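Local coordinates for protein phosphohistidine phosphatase SixA (Escherichia coli, PDB 1UJC) that acts as a phosphohistidine phosphatase on the HPt domain of the ArcB sensor in the multistep His-Asp phosphorelay, at residues 43-48 with 65-70; 32-37 with 150-155; 53-58 with 106-111; 132-137 with 144-149. All blocks are in the same frame, centred on the assembly; numbering follows the deposited sequence.

Contact 1 of 4, residues 43-48 with 65-70; sequences VEIERV and DCLNLP. With CA (calcium ion), chain B.
Ile45 and Asn68 face each other with no direct hydrogen bond between the two segments; water joins their backbones instead. Water 1 accepts from Ile45 N at 2.6 Å and donates to Val43 O. Its other proton goes to Asn68 O, at 3.2 Å. Water 2 donates to Ile45 O at 2.8 Å and to Asn68 O at 2.6 Å. Asn68 O thus takes two water bonds, and the two backbones are bridged by water at this point.

Apolar side chains make the direct contact. Ile45 and Leu69 lie side by side and point the same way, with Leu69 CD2 3.6 Å from Ile45 CB. Leu67 CD2 packs more loosely against Ile45 CG1. Pro70 wedges its ring against segment 43-48: CD lies 3.6 Å from Val48 CG2, and CG comes to 3.1 Å from Glu46 O.

At the far end of 65-70, Asp65 O binds a calcium ion at 2.6 Å, and five waters complete the observed shell. One of them, water 3, also donates to Cys66 O.

The contact belongs to a beta-alpha-beta unit of strand 47-50, helix 54-66 and strand 74-75. Val48 and Leu69 both pack on Leu60 of that helix, Ile45 reaches Leu104 of strand 102-107, and Arg47 forms a salt bridge with Glu74.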
loop_
_atom_site.group_PDB
_atom_site.type_symbol
_atom_site.label_atom_id
_atom_site.label_comp_id
_atom_site.label_asym_id
_atom_site.label_seq_id
_atom_site.Cartn_x
_atom_site.Cartn_y
_atom_site.Cartn_z
ATOM N N VAL A 43 0.230 3.405 14.607
ATOM C CA VAL A 43 1.085 3.279 13.437
ATOM C C VAL A 43 1.629 4.652 13.057
ATOM O O VAL A 43 0.872 5.620 12.935
ATOM C CB VAL A 43 0.301 2.699 12.240
ATOM C CG1 VAL A 43 1.209 2.582 11.033
ATOM C CG2 VAL A 43 -0.277 1.342 12.606
ATOM N N GLU A 44 2.943 4.734 12.888
ATOM C CA GLU A 44 3.600 5.981 12.525
ATOM C C GLU A 44 4.294 5.748 11.191
ATOM O O GLU A 44 5.300 5.038 11.129
ATOM C CB GLU A 44 4.638 6.355 13.582
ATOM C CG GLU A 44 4.165 6.175 15.017
ATOM C CD GLU A 44 5.245 6.496 16.037
ATOM O OE1 GLU A 44 6.365 5.949 15.917
ATOM O OE2 GLU A 44 4.977 7.290 16.966
ATOM N N ILE A 45 3.757 6.336 10.127
ATOM C CA ILE A 45 4.327 6.159 8.795
ATOM C C ILE A 45 5.415 7.181 8.516
ATOM O O ILE A 45 5.161 8.382 8.518
ATOM C CB ILE A 45 3.243 6.278 7.706
ATOM C CG1 ILE A 45 2.107 5.287 7.988
ATOM C CG2 ILE A 45 3.846 6.016 6.339
ATOM C CD1 ILE A 45 2.530 3.838 7.977
ATOM N N GLU A 46 6.625 6.689 8.267
ATOM C CA GLU A 46 7.772 7.552 7.997
ATOM C C GLU A 46 7.909 7.904 6.521
ATOM O O GLU A 46 8.300 9.020 6.174
ATOM C CB GLU A 46 9.067 6.878 8.469
ATOM C CG GLU A 46 10.305 7.778 8.378
ATOM C CD GLU A 46 11.592 7.074 8.787
ATOM O OE1 GLU A 46 11.595 6.381 9.823
ATOM O OE2 GLU A 46 12.608 7.227 8.074
ATOM N N ARG A 47 7.594 6.950 5.653
ATOM C CA ARG A 47 7.701 7.169 4.217
ATOM C C ARG A 47 6.491 6.616 3.471
ATOM O O ARG A 47 5.859 5.654 3.916
ATOM C CB ARG A 47 8.978 6.509 3.687
ATOM C CG ARG A 47 10.264 7.144 4.206
ATOM C CD ARG A 47 10.530 8.474 3.511
ATOM N NE ARG A 47 11.103 8.288 2.180
ATOM C CZ ARG A 47 12.360 7.913 1.951
ATOM N NH1 ARG A 47 13.183 7.682 2.969
ATOM N NH2 ARG A 47 12.798 7.777 0.704
ATOM N N VAL A 48 6.183 7.225 2.330
ATOM C CA VAL A 48 5.053 6.798 1.522
ATOM C C VAL A 48 5.427 6.628 0.052
ATOM O O VAL A 48 6.015 7.520 -0.560
ATOM C CB VAL A 48 3.899 7.809 1.631
ATOM C CG1 VAL A 48 2.747 7.389 0.737
ATOM C CG2 VAL A 48 3.452 7.914 3.076
ATOM N N ASP A 65 -5.727 12.158 5.229
ATOM C CA ASP A 65 -6.694 13.009 5.903
ATOM C C ASP A 65 -7.028 12.495 7.296
ATOM O O ASP A 65 -7.473 13.257 8.135
ATOM C CB ASP A 65 -7.986 13.110 5.091
ATOM C CG ASP A 65 -7.908 14.148 3.987
ATOM O OD1 ASP A 65 -6.854 14.801 3.838
ATOM O OD2 ASP A 65 -8.913 14.309 3.272
ATOM N N CYS A 66 -6.815 11.206 7.543
ATOM C CA CYS A 66 -7.134 10.636 8.848
ATOM C C CYS A 66 -5.905 10.200 9.638
ATOM O O CYS A 66 -5.939 10.113 10.867
ATOM C CB CYS A 66 -8.067 9.435 8.675
ATOM S SG CYS A 66 -9.530 9.737 7.661
ATOM N N LEU A 67 -4.819 9.932 8.928
ATOM C CA LEU A 67 -3.582 9.474 9.551
ATOM C C LEU A 67 -2.452 10.460 9.251
ATOM O O LEU A 67 -2.328 10.943 8.128
ATOM C CB LEU A 67 -3.249 8.084 8.999
ATOM C CG LEU A 67 -2.096 7.232 9.525
ATOM C CD1 LEU A 67 -2.338 6.849 10.971
ATOM C CD2 LEU A 67 -1.999 5.971 8.672
ATOM N N ASN A 68 -1.636 10.769 10.253
ATOM C CA ASN A 68 -0.529 11.701 10.051
ATOM C C ASN A 68 0.484 11.074 9.099
ATOM O O ASN A 68 1.149 10.096 9.449
ATOM C CB ASN A 68 0.164 12.031 11.382
ATOM C CG ASN A 68 -0.808 12.501 12.458
ATOM O OD1 ASN A 68 -1.785 13.198 12.170
ATOM N ND2 ASN A 68 -0.530 12.138 13.711
ATOM N N LEU A 69 0.594 11.628 7.895
ATOM C CA LEU A 69 1.528 11.116 6.897
ATOM C C LEU A 69 2.599 12.142 6.553
ATOM O O LEU A 69 2.429 13.336 6.802
ATOM C CB LEU A 69 0.782 10.722 5.616
ATOM C CG LEU A 69 -0.121 9.489 5.688
ATOM C CD1 LEU A 69 -0.793 9.243 4.341
ATOM C CD2 LEU A 69 0.710 8.289 6.086
ATOM N N PRO A 70 3.724 11.685 5.973
ATOM C CA PRO A 70 4.814 12.592 5.598
ATOM C C PRO A 70 4.294 13.662 4.654
ATOM O O PRO A 70 3.344 13.431 3.901
ATOM C CB PRO A 70 5.817 11.666 4.914
ATOM C CG PRO A 70 5.583 10.365 5.585
ATOM C CD PRO A 70 4.076 10.292 5.654
HETATM CA CA CA B . -8.801 14.564 9.961
HETATM O O HOH W 1 1.292 7.127 10.553
HETATM O O HOH W 2 3.606 10.027 10.153
HETATM O O HOH W 3 -7.427 12.617 11.465
HETATM O O HOH W 4 -9.532 16.161 7.787
HETATM O O HOH W 5 -6.213 15.734 9.877
HETATM O O HOH W 6 -11.507 15.287 10.031
HETATM O O HOH W 7 -10.704 13.025 8.671
#

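Contact 2 of 4, residues 32-37 with 150-155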
loop_
_atom_site.group_PDB
_atom_site.type_symbol
_atom_site.label_atom_id
_atom_site.label_comp_id
_atom_site.label_asym_id
_atom_site.label_seq_id
_atom_site.Cartn_x
_atom_site.Cartn_y
_atom_site.Cartn_z
ATOM N N ARG A 32 -10.679 5.736 4.357
ATOM C CA ARG A 32 -10.578 6.519 5.586
ATOM C C ARG A 32 -10.751 5.579 6.775
ATOM O O ARG A 32 -10.134 5.761 7.827
ATOM C CB ARG A 32 -11.656 7.614 5.637
ATOM C CG ARG A 32 -11.297 8.906 4.904
ATOM C CD ARG A 32 -12.145 10.083 5.411
ATOM N NE ARG A 32 -11.552 11.377 5.068
ATOM C CZ ARG A 32 -11.823 12.064 3.961
ATOM N NH1 ARG A 32 -12.690 11.590 3.082
ATOM N NH2 ARG A 32 -11.218 13.220 3.725
ATOM N N LEU A 33 -11.595 4.567 6.589
ATOM C CA LEU A 33 -11.865 3.578 7.626
ATOM C C LEU A 33 -10.571 2.852 8.002
ATOM O O LEU A 33 -10.240 2.716 9.185
ATOM C CB LEU A 33 -12.902 2.573 7.115
ATOM C CG LEU A 33 -13.548 1.607 8.110
ATOM C CD1 LEU A 33 -14.212 2.393 9.236
ATOM C CD2 LEU A 33 -14.589 0.755 7.382
ATOM N N MET A 34 -9.844 2.387 6.990
ATOM C CA MET A 34 -8.583 1.682 7.208
ATOM C C MET A 34 -7.522 2.623 7.780
ATOM O O MET A 34 -6.701 2.220 8.608
ATOM C CB MET A 34 -8.077 1.085 5.895
ATOM C CG MET A 34 -8.934 -0.047 5.342
ATOM S SD MET A 34 -8.959 -1.502 6.414
ATOM C CE MET A 34 -7.258 -1.983 6.347
ATOM N N ALA A 35 -7.543 3.875 7.335
ATOM C CA ALA A 35 -6.591 4.872 7.811
ATOM C C ALA A 35 -6.758 5.079 9.313
ATOM O O ALA A 35 -5.782 5.084 10.062
ATOM C CB ALA A 35 -6.801 6.188 7.077
ATOM N N ASN A 36 -8.003 5.242 9.750
ATOM C CA ASN A 36 -8.277 5.441 11.164
ATOM C C ASN A 36 -7.907 4.205 11.971
ATOM O O ASN A 36 -7.429 4.313 13.097
ATOM C CB ASN A 36 -9.752 5.799 11.386
ATOM C CG ASN A 36 -10.083 7.213 10.923
ATOM O OD1 ASN A 36 -9.347 8.165 11.211
ATOM N ND2 ASN A 36 -11.199 7.360 10.214
ATOM N N TRP A 37 -8.120 3.028 11.394
ATOM C CA TRP A 37 -7.778 1.797 12.092
ATOM C C TRP A 37 -6.271 1.790 12.360
ATOM O O TRP A 37 -5.829 1.487 13.470
ATOM C CB TRP A 37 -8.169 0.574 11.259
ATOM C CG TRP A 37 -7.810 -0.702 11.929
ATOM C CD1 TRP A 37 -8.443 -1.277 12.995
ATOM C CD2 TRP A 37 -6.680 -1.530 11.638
ATOM N NE1 TRP A 37 -7.772 -2.413 13.390
ATOM C CE2 TRP A 37 -6.686 -2.591 12.574
ATOM C CE3 TRP A 37 -5.659 -1.477 10.678
ATOM C CZ2 TRP A 37 -5.712 -3.590 12.578
ATOM C CZ3 TRP A 37 -4.690 -2.469 10.683
ATOM C CH2 TRP A 37 -4.723 -3.512 11.628
ATOM N N MET A 150 -5.460 -6.943 7.019
ATOM C CA MET A 150 -6.714 -6.403 7.523
ATOM C C MET A 150 -7.504 -5.804 6.371
ATOM O O MET A 150 -6.932 -5.170 5.493
ATOM C CB MET A 150 -6.418 -5.325 8.572
ATOM C CG MET A 150 -7.641 -4.655 9.176
ATOM S SD MET A 150 -8.679 -5.787 10.115
ATOM C CE MET A 150 -7.584 -6.201 11.474
ATOM N N SER A 151 -8.817 -6.006 6.366
ATOM C CA SER A 151 -9.639 -5.448 5.295
ATOM C C SER A 151 -10.847 -4.705 5.860
ATOM O O SER A 151 -11.269 -4.958 6.992
ATOM C CB SER A 151 -10.084 -6.556 4.331
ATOM O OG SER A 151 -10.800 -7.575 4.999
ATOM N N PRO A 152 -11.415 -3.766 5.082
ATOM C CA PRO A 152 -12.574 -2.995 5.533
ATOM C C PRO A 152 -13.706 -3.855 6.091
ATOM O O PRO A 152 -14.429 -3.426 6.989
ATOM C CB PRO A 152 -12.996 -2.239 4.274
ATOM C CG PRO A 152 -11.706 -2.019 3.581
ATOM C CD PRO A 152 -11.030 -3.366 3.717
ATOM N N CYS A 153 -13.865 -5.065 5.564
ATOM C CA CYS A 153 -14.931 -5.933 6.044
ATOM C C CYS A 153 -14.618 -6.538 7.408
ATOM O O CYS A 153 -15.523 -6.727 8.219
ATOM C CB CYS A 153 -15.223 -7.050 5.034
ATOM S SG CYS A 153 -14.087 -8.457 5.060
ATOM N N ASN A 154 -13.349 -6.842 7.669
ATOM C CA ASN A 154 -12.976 -7.426 8.960
ATOM C C ASN A 154 -13.016 -6.359 10.045
ATOM O O ASN A 154 -12.644 -6.604 11.190
ATOM C CB ASN A 154 -11.573 -8.033 8.918
ATOM C CG ASN A 154 -11.221 -8.777 10.205
ATOM O OD1 ASN A 154 -10.053 -8.914 10.555
ATOM N ND2 ASN A 154 -12.240 -9.266 10.909
ATOM N N LEU A 155 -13.431 -5.158 9.667
ATOM C CA LEU A 155 -13.548 -4.056 10.613
ATOM C C LEU A 155 -15.029 -3.704 10.628
ATOM O O LEU A 155 -15.654 -3.648 11.691
ATOM C CB LEU A 155 -12.737 -2.840 10.150
ATOM C CG LEU A 155 -11.220 -2.973 9.971
ATOM C CD1 LEU A 155 -10.640 -1.627 9.560
ATOM C CD2 LEU A 155 -10.581 -3.438 11.272
#
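Trp37 and Met150 both carry CG anti to the backbone N (chi1 179° in each), which sets the two CG atoms; the later torsions place the rest. Met150 bends at its second and third torsions. Its CG stands 3.8 Å from the centroid of the six-membered ring of Trp37, only 3° off the ring normal, a CH-pi contact over the face. Its CE turns back to 3.4 Å from Trp37 CZ2. Met150 SD sits oblique to the same ring, 4.7 Å from its centroid, as a Met-aromatic contact. Leu155 covers the five-membered ring on the same face, with CD2 3.8 Å from that centroid.

Met34 is also bent at its second and third torsions, but in the opposite sense. Its SD touches Leu155 CD1 at 3.6 Å, and its CG meets Pro152 CG at 3.8 Å. Its CE approaches Met150 O to 3.3 Å.

An alanine in place of Trp37 would probably leave Met150 CG and CE and Leu155 CD2 without the flat surface they rest on, opening a gap between the helix and the C-terminal segment.

At its CH2 edge, the indole of Trp37 also meets the ring of Trp148, the planes about 90° apart. Methyl, sulfur and ring atoms, some of them against backbone, join the last modelled residues to helix 25-40. No hydrogen bond crosses, so the contact is one of apolar packing with CH-pi and Met-aromatic contacts.

Contact 3 of 4, residues 53-58 with 106-111. With WO4 (tungstate(VI)ion), chain C.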
loop_
_atom_site.group_PDB
_atom_site.type_symbol
_atom_site.label_atom_id
_atom_site.label_comp_id
_atom_site.label_asym_id
_atom_site.label_seq_id
_atom_site.Cartn_x
_atom_site.Cartn_y
_atom_site.Cartn_z
ATOM N N PHE A 53 -1.052 6.152 -10.766
ATOM C CA PHE A 53 -2.460 6.146 -11.156
ATOM C C PHE A 53 -3.358 6.876 -10.165
ATOM O O PHE A 53 -3.230 6.715 -8.946
ATOM C CB PHE A 53 -2.953 4.710 -11.353
ATOM C CG PHE A 53 -2.389 4.032 -12.578
ATOM C CD1 PHE A 53 -1.487 4.693 -13.412
ATOM C CD2 PHE A 53 -2.754 2.728 -12.893
ATOM C CE1 PHE A 53 -0.956 4.061 -14.538
ATOM C CE2 PHE A 53 -2.230 2.092 -14.016
ATOM C CZ PHE A 53 -1.331 2.756 -14.838
ATOM N N LEU A 54 -4.277 7.668 -10.707
ATOM C CA LEU A 54 -5.193 8.470 -9.908
ATOM C C LEU A 54 -5.864 7.763 -8.737
ATOM O O LEU A 54 -5.972 8.340 -7.654
ATOM C CB LEU A 54 -6.263 9.109 -10.808
ATOM C CG LEU A 54 -5.771 10.233 -11.733
ATOM C CD1 LEU A 54 -6.947 10.911 -12.411
ATOM C CD2 LEU A 54 -4.997 11.249 -10.923
ATOM N N ARG A 55 -6.308 6.525 -8.929
ATOM C CA ARG A 55 -6.964 5.818 -7.834
ATOM C C ARG A 55 -6.027 5.561 -6.656
ATOM O O ARG A 55 -6.463 5.535 -5.504
ATOM C CB ARG A 55 -7.598 4.510 -8.329
ATOM C CG ARG A 55 -6.700 3.574 -9.118
ATOM C CD ARG A 55 -7.564 2.483 -9.736
ATOM N NE ARG A 55 -6.830 1.450 -10.467
ATOM C CZ ARG A 55 -6.349 1.575 -11.704
ATOM N NH1 ARG A 55 -6.505 2.704 -12.384
ATOM N NH2 ARG A 55 -5.736 0.547 -12.275
ATOM N N ALA A 56 -4.740 5.391 -6.934
ATOM C CA ALA A 56 -3.773 5.158 -5.868
ATOM C C ALA A 56 -3.522 6.469 -5.116
ATOM O O ALA A 56 -3.609 6.526 -3.890
ATOM C CB ALA A 56 -2.467 4.617 -6.447
ATOM N N GLU A 57 -3.229 7.525 -5.867
ATOM C CA GLU A 57 -2.968 8.830 -5.279
ATOM C C GLU A 57 -4.161 9.339 -4.463
ATOM O O GLU A 57 -3.981 9.923 -3.398
ATOM C CB GLU A 57 -2.604 9.830 -6.387
ATOM C CG GLU A 57 -1.415 9.387 -7.233
ATOM C CD GLU A 57 -1.105 10.331 -8.387
ATOM O OE1 GLU A 57 -2.057 10.885 -8.979
ATOM O OE2 GLU A 57 0.090 10.499 -8.714
ATOM N N GLN A 58 -5.376 9.110 -4.953
ATOM C CA GLN A 58 -6.561 9.566 -4.242
ATOM C C GLN A 58 -6.738 8.771 -2.950
ATOM O O GLN A 58 -7.169 9.310 -1.935
ATOM C CB GLN A 58 -7.804 9.417 -5.112
ATOM C CG GLN A 58 -8.916 10.362 -4.703
ATOM C CD GLN A 58 -10.192 10.144 -5.482
ATOM O OE1 GLN A 58 -10.172 9.648 -6.607
ATOM N NE2 GLN A 58 -11.313 10.534 -4.891
ATOM N N ILE A 106 0.968 2.133 -1.463
ATOM C CA ILE A 106 -0.379 2.081 -2.021
ATOM C C ILE A 106 -0.259 1.692 -3.485
ATOM O O ILE A 106 0.377 2.397 -4.270
ATOM C CB ILE A 106 -1.088 3.444 -1.880
ATOM C CG1 ILE A 106 -1.261 3.784 -0.398
ATOM C CG2 ILE A 106 -2.440 3.399 -2.558
ATOM C CD1 ILE A 106 -1.917 5.133 -0.144
ATOM N N SER A 107 -0.876 0.571 -3.854
ATOM C CA SER A 107 -0.772 0.078 -5.220
ATOM C C SER A 107 -2.027 -0.599 -5.767
ATOM O O SER A 107 -3.148 -0.231 -5.420
ATOM C CB SER A 107 0.417 -0.882 -5.309
ATOM O OG SER A 107 0.730 -1.213 -6.647
ATOM N N HIS A 108 -1.824 -1.591 -6.632
ATOM C CA HIS A 108 -2.935 -2.298 -7.252
ATOM C C HIS A 108 -2.693 -3.793 -7.370
ATOM O O HIS A 108 -1.595 -4.292 -7.100
ATOM C CB HIS A 108 -3.180 -1.799 -8.683
ATOM C CG HIS A 108 -2.944 -0.335 -8.887
ATOM N ND1 HIS A 108 -3.924 0.513 -9.355
ATOM C CD2 HIS A 108 -1.830 0.420 -8.745
ATOM C CE1 HIS A 108 -3.423 1.727 -9.492
ATOM N NE2 HIS A 108 -2.154 1.698 -9.129
ATOM N N LEU A 109 -3.747 -4.498 -7.772
ATOM C CA LEU A 109 -3.657 -5.926 -8.034
ATOM C C LEU A 109 -3.054 -5.874 -9.434
ATOM O O LEU A 109 -3.311 -4.933 -10.181
ATOM C CB LEU A 109 -5.039 -6.572 -8.139
ATOM C CG LEU A 109 -6.014 -6.636 -6.964
ATOM C CD1 LEU A 109 -7.334 -7.208 -7.469
ATOM C CD2 LEU A 109 -5.447 -7.490 -5.854
ATOM N N PRO A 110 -2.262 -6.880 -9.816
ATOM C CA PRO A 110 -1.902 -8.050 -9.017
ATOM C C PRO A 110 -0.603 -7.816 -8.251
ATOM O O PRO A 110 -0.171 -8.669 -7.467
ATOM C CB PRO A 110 -1.752 -9.128 -10.075
ATOM C CG PRO A 110 -1.058 -8.373 -11.171
ATOM C CD PRO A 110 -1.795 -7.036 -11.206
ATOM N N LEU A 111 0.004 -6.654 -8.481
ATOM C CA LEU A 111 1.270 -6.299 -7.843
ATOM C C LEU A 111 1.314 -6.467 -6.323
ATOM O O LEU A 111 2.262 -7.039 -5.794
ATOM C CB LEU A 111 1.657 -4.862 -8.210
ATOM C CG LEU A 111 2.938 -4.297 -7.581
ATOM C CD1 LEU A 111 4.046 -5.327 -7.611
ATOM C CD2 LEU A 111 3.346 -3.038 -8.331
HETATM W W WO4 C . -7.152 -2.352 -9.232
HETATM O O1 WO4 C . -6.369 -3.052 -7.854
HETATM O O2 WO4 C . -6.211 -1.026 -9.833
HETATM O O3 WO4 C . -8.791 -1.936 -8.877
HETATM O O4 WO4 C . -7.202 -3.535 -10.493
#
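Part of the tungstate pocket of this histidine phosphatase superfamily member is built here, where the start of helix 54-66 meets the loop after strand 102-107. Arg55 and His108 converge on one tungstate oxygen, O2. Arg55 NE donates to O2 at 2.6 Å and Arg55 NH2 to the same atom at 2.9 Å. His108 ND1 adds a third bond to O2, at 2.8 Å. The oxygen lies in the plane of the guanidinium, at its edge, and also in the plane of the imidazole. The two planes are 80° apart, with His108 CE1 over one guanidinium face.

Arg55 CG takes the crowded position between the backbone N and the carbonyl carbon (chi1 52°), and the chain then runs extended to NE. Leu109 N grips a different oxygen, O1, at 3.0 Å in a nearly straight bond (171°). Tungstate mimics phosphate, so these groups probably hold the phosphoryl group in the same way.

Phe53 turns an edge toward the imidazole face in an offset edge-to-face pair, with ring centroids 5.4 Å apart. Farther along the helix, Ala56 O lies 3.6 Å from Ile106 CG2. His108 NE2 is hydrogen-bonded to Ser51 OG, and Asp18 forms a salt bridge with Arg55 NH2.

Arg7 also binds the tungstate, and His8 lines the pocket. The site lies at the C-terminal ends of the adjacent parallel strands 2-7 and 102-107, with helix 54-66 packed alongside.

Contact 4 of 4, residues 132-137 with 144-149; sequences AIASVT and GTFNWQ
Strands 133-137 and 144-149 run antiparallel at 144°, and an extra residue breaks their register: Asn147 and Trp148 both stand opposite Ser135. Ser135 N donates to Trp148 O at 2.9 Å in a nearly straight bond, while Ser135 O accepts from Asn147 N at 2.9 Å. Thr137 and Thr145 form a hydrogen-bonded pair on one side of this step. Ala134 and Gln149 form a non-hydrogen-bonded pair on the other.

Trp148 CG lies between the backbone N and the carbonyl carbon (chi1 43°), and its ring covers Ser135. Ser135 CB sits 3.5 Å from the centroid of the six-membered ring, over the face. Asn147 OD1 lies 2.9 Å from Ser135 OG and equally far from Thr137 OG1, which also bonds Gln2 and accepts from water 8. On the other face of the sheet, Phe146 CE1 packs 3.9 Å from Ala134 CB.

An alanine at Trp148 would probably uncover Ser135 CB and leave the Trp37 ring without its perpendicular partner.

This is a beta hairpin with a classic beta bulge, at the antiparallel edge of the mixed sheet.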
loop_
_atom_site.group_PDB
_atom_site.type_symbol
_atom_site.label_atom_id
_atom_site.label_comp_id
_atom_site.label_asym_id
_atom_site.label_seq_id
_atom_site.Cartn_x
_atom_site.Cartn_y
_atom_site.Cartn_z
ATOM N N ALA A 132 -7.615 -2.901 1.539
ATOM C CA ALA A 132 -7.032 -3.875 2.462
ATOM C C ALA A 132 -5.543 -3.594 2.651
ATOM O O ALA A 132 -4.878 -3.110 1.739
ATOM C CB ALA A 132 -7.232 -5.291 1.931
ATOM N N ILE A 133 -5.019 -3.912 3.829
ATOM C CA ILE A 133 -3.612 -3.662 4.115
ATOM C C ILE A 133 -2.863 -4.885 4.627
ATOM O O ILE A 133 -3.333 -5.593 5.517
ATOM C CB ILE A 133 -3.452 -2.539 5.162
ATOM C CG1 ILE A 133 -3.981 -1.219 4.600
ATOM C CG2 ILE A 133 -1.986 -2.387 5.553
ATOM C CD1 ILE A 133 -3.956 -0.082 5.601
ATOM N N ALA A 134 -1.686 -5.118 4.059
ATOM C CA ALA A 134 -0.854 -6.236 4.475
ATOM C C ALA A 134 0.339 -5.676 5.233
ATOM O O ALA A 134 0.948 -4.691 4.809
ATOM C CB ALA A 134 -0.385 -7.021 3.265
ATOM N N SER A 135 0.658 -6.298 6.361
ATOM C CA SER A 135 1.785 -5.878 7.184
ATOM C C SER A 135 2.945 -6.833 6.991
ATOM O O SER A 135 2.800 -8.042 7.148
ATOM C CB SER A 135 1.404 -5.866 8.659
ATOM O OG SER A 135 2.571 -5.854 9.459
ATOM N N VAL A 136 4.100 -6.273 6.665
ATOM C CA VAL A 136 5.299 -7.056 6.432
ATOM C C VAL A 136 6.479 -6.435 7.153
ATOM O O VAL A 136 6.722 -5.242 7.027
ATOM C CB VAL A 136 5.647 -7.104 4.925
ATOM C CG1 VAL A 136 6.994 -7.778 4.717
ATOM C CG2 VAL A 136 4.551 -7.837 4.158
ATOM N N THR A 137 7.206 -7.241 7.914
ATOM C CA THR A 137 8.388 -6.739 8.595
ATOM C C THR A 137 9.554 -7.154 7.714
ATOM O O THR A 137 9.786 -8.345 7.508
ATOM C CB THR A 137 8.552 -7.359 9.983
ATOM O OG1 THR A 137 7.469 -6.938 10.819
ATOM C CG2 THR A 137 9.876 -6.925 10.601
ATOM N N GLY A 144 11.514 -10.667 4.427
ATOM C CA GLY A 144 10.321 -10.163 5.071
ATOM C C GLY A 144 9.431 -11.227 5.668
ATOM O O GLY A 144 9.388 -12.364 5.200
ATOM N N THR A 145 8.715 -10.835 6.712
ATOM C CA THR A 145 7.793 -11.712 7.415
ATOM C C THR A 145 6.380 -11.158 7.248
ATOM O O THR A 145 6.145 -9.976 7.504
ATOM C CB THR A 145 8.130 -11.758 8.910
ATOM O OG1 THR A 145 9.396 -12.400 9.089
ATOM C CG2 THR A 145 7.066 -12.507 9.677
ATOM N N PHE A 146 5.454 -12.009 6.813
ATOM C CA PHE A 146 4.056 -11.620 6.619
ATOM C C PHE A 146 3.335 -11.710 7.968
ATOM O O PHE A 146 2.958 -12.795 8.416
ATOM C CB PHE A 146 3.408 -12.549 5.585
ATOM C CG PHE A 146 2.009 -12.161 5.191
ATOM C CD1 PHE A 146 1.552 -10.855 5.351
ATOM C CD2 PHE A 146 1.159 -13.103 4.620
ATOM C CE1 PHE A 146 0.275 -10.490 4.954
ATOM C CE2 PHE A 146 -0.128 -12.751 4.213
ATOM C CZ PHE A 146 -0.571 -11.439 4.382
ATOM N N ASN A 147 3.156 -10.556 8.605
ATOM C CA ASN A 147 2.522 -10.469 9.917
ATOM C C ASN A 147 1.020 -10.710 9.896
ATOM O O ASN A 147 0.532 -11.665 10.493
ATOM C CB ASN A 147 2.819 -9.099 10.522
ATOM C CG ASN A 147 4.299 -8.789 10.538
ATOM O OD1 ASN A 147 4.714 -7.654 10.293
ATOM N ND2 ASN A 147 5.109 -9.801 10.830
ATOM N N TRP A 148 0.287 -9.838 9.217
ATOM C CA TRP A 148 -1.160 -9.974 9.133
ATOM C C TRP A 148 -1.737 -9.208 7.954
ATOM O O TRP A 148 -1.020 -8.540 7.209
ATOM C CB TRP A 148 -1.823 -9.487 10.428
ATOM C CG TRP A 148 -1.251 -8.198 10.967
ATOM C CD1 TRP A 148 -0.334 -8.065 11.967
ATOM C CD2 TRP A 148 -1.547 -6.869 10.518
ATOM N NE1 TRP A 148 -0.040 -6.737 12.171
ATOM C CE2 TRP A 148 -0.771 -5.983 11.293
ATOM C CE3 TRP A 148 -2.393 -6.343 9.535
ATOM C CZ2 TRP A 148 -0.815 -4.598 11.116
ATOM C CZ3 TRP A 148 -2.438 -4.966 9.359
ATOM C CH2 TRP A 148 -1.652 -4.110 10.147
ATOM N N GLN A 149 -3.049 -9.316 7.797
ATOM C CA GLN A 149 -3.752 -8.641 6.719
ATOM C C GLN A 149 -5.091 -8.189 7.283
ATOM O O GLN A 149 -5.780 -8.958 7.950
ATOM C CB GLN A 149 -3.975 -9.616 5.570
ATOM C CG GLN A 149 -4.377 -8.985 4.270
ATOM C CD GLN A 149 -5.098 -9.978 3.390
ATOM O OE1 GLN A 149 -4.717 -11.156 3.311
ATOM N NE2 GLN A 149 -6.145 -9.520 2.730
HETATM O O HOH W 8 7.243 -9.268 12.409
#

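In the fold
Contact 3 is the most buried of the four and the one that binds the tungstate, through charged and polar groups. The other three are partly buried. Contacts 1 and 3 share helix 54-66 and reach neighbouring strands of the same sheet, yet contact 1 meets through waters and aliphatic carbons, with its calcium on the outside. Contacts 2 and 4 touch through their tryptophans, and Met150 O probably bonds Ile133 N. Contact 4 relies on backbone bonds, contact 2 on sulfur and ring packing. Contacts 1 and 2 are tied by the salt bridge of Asp65 with Arg32. Contacts 3 and 4 lie on opposite sides of the chain's centre.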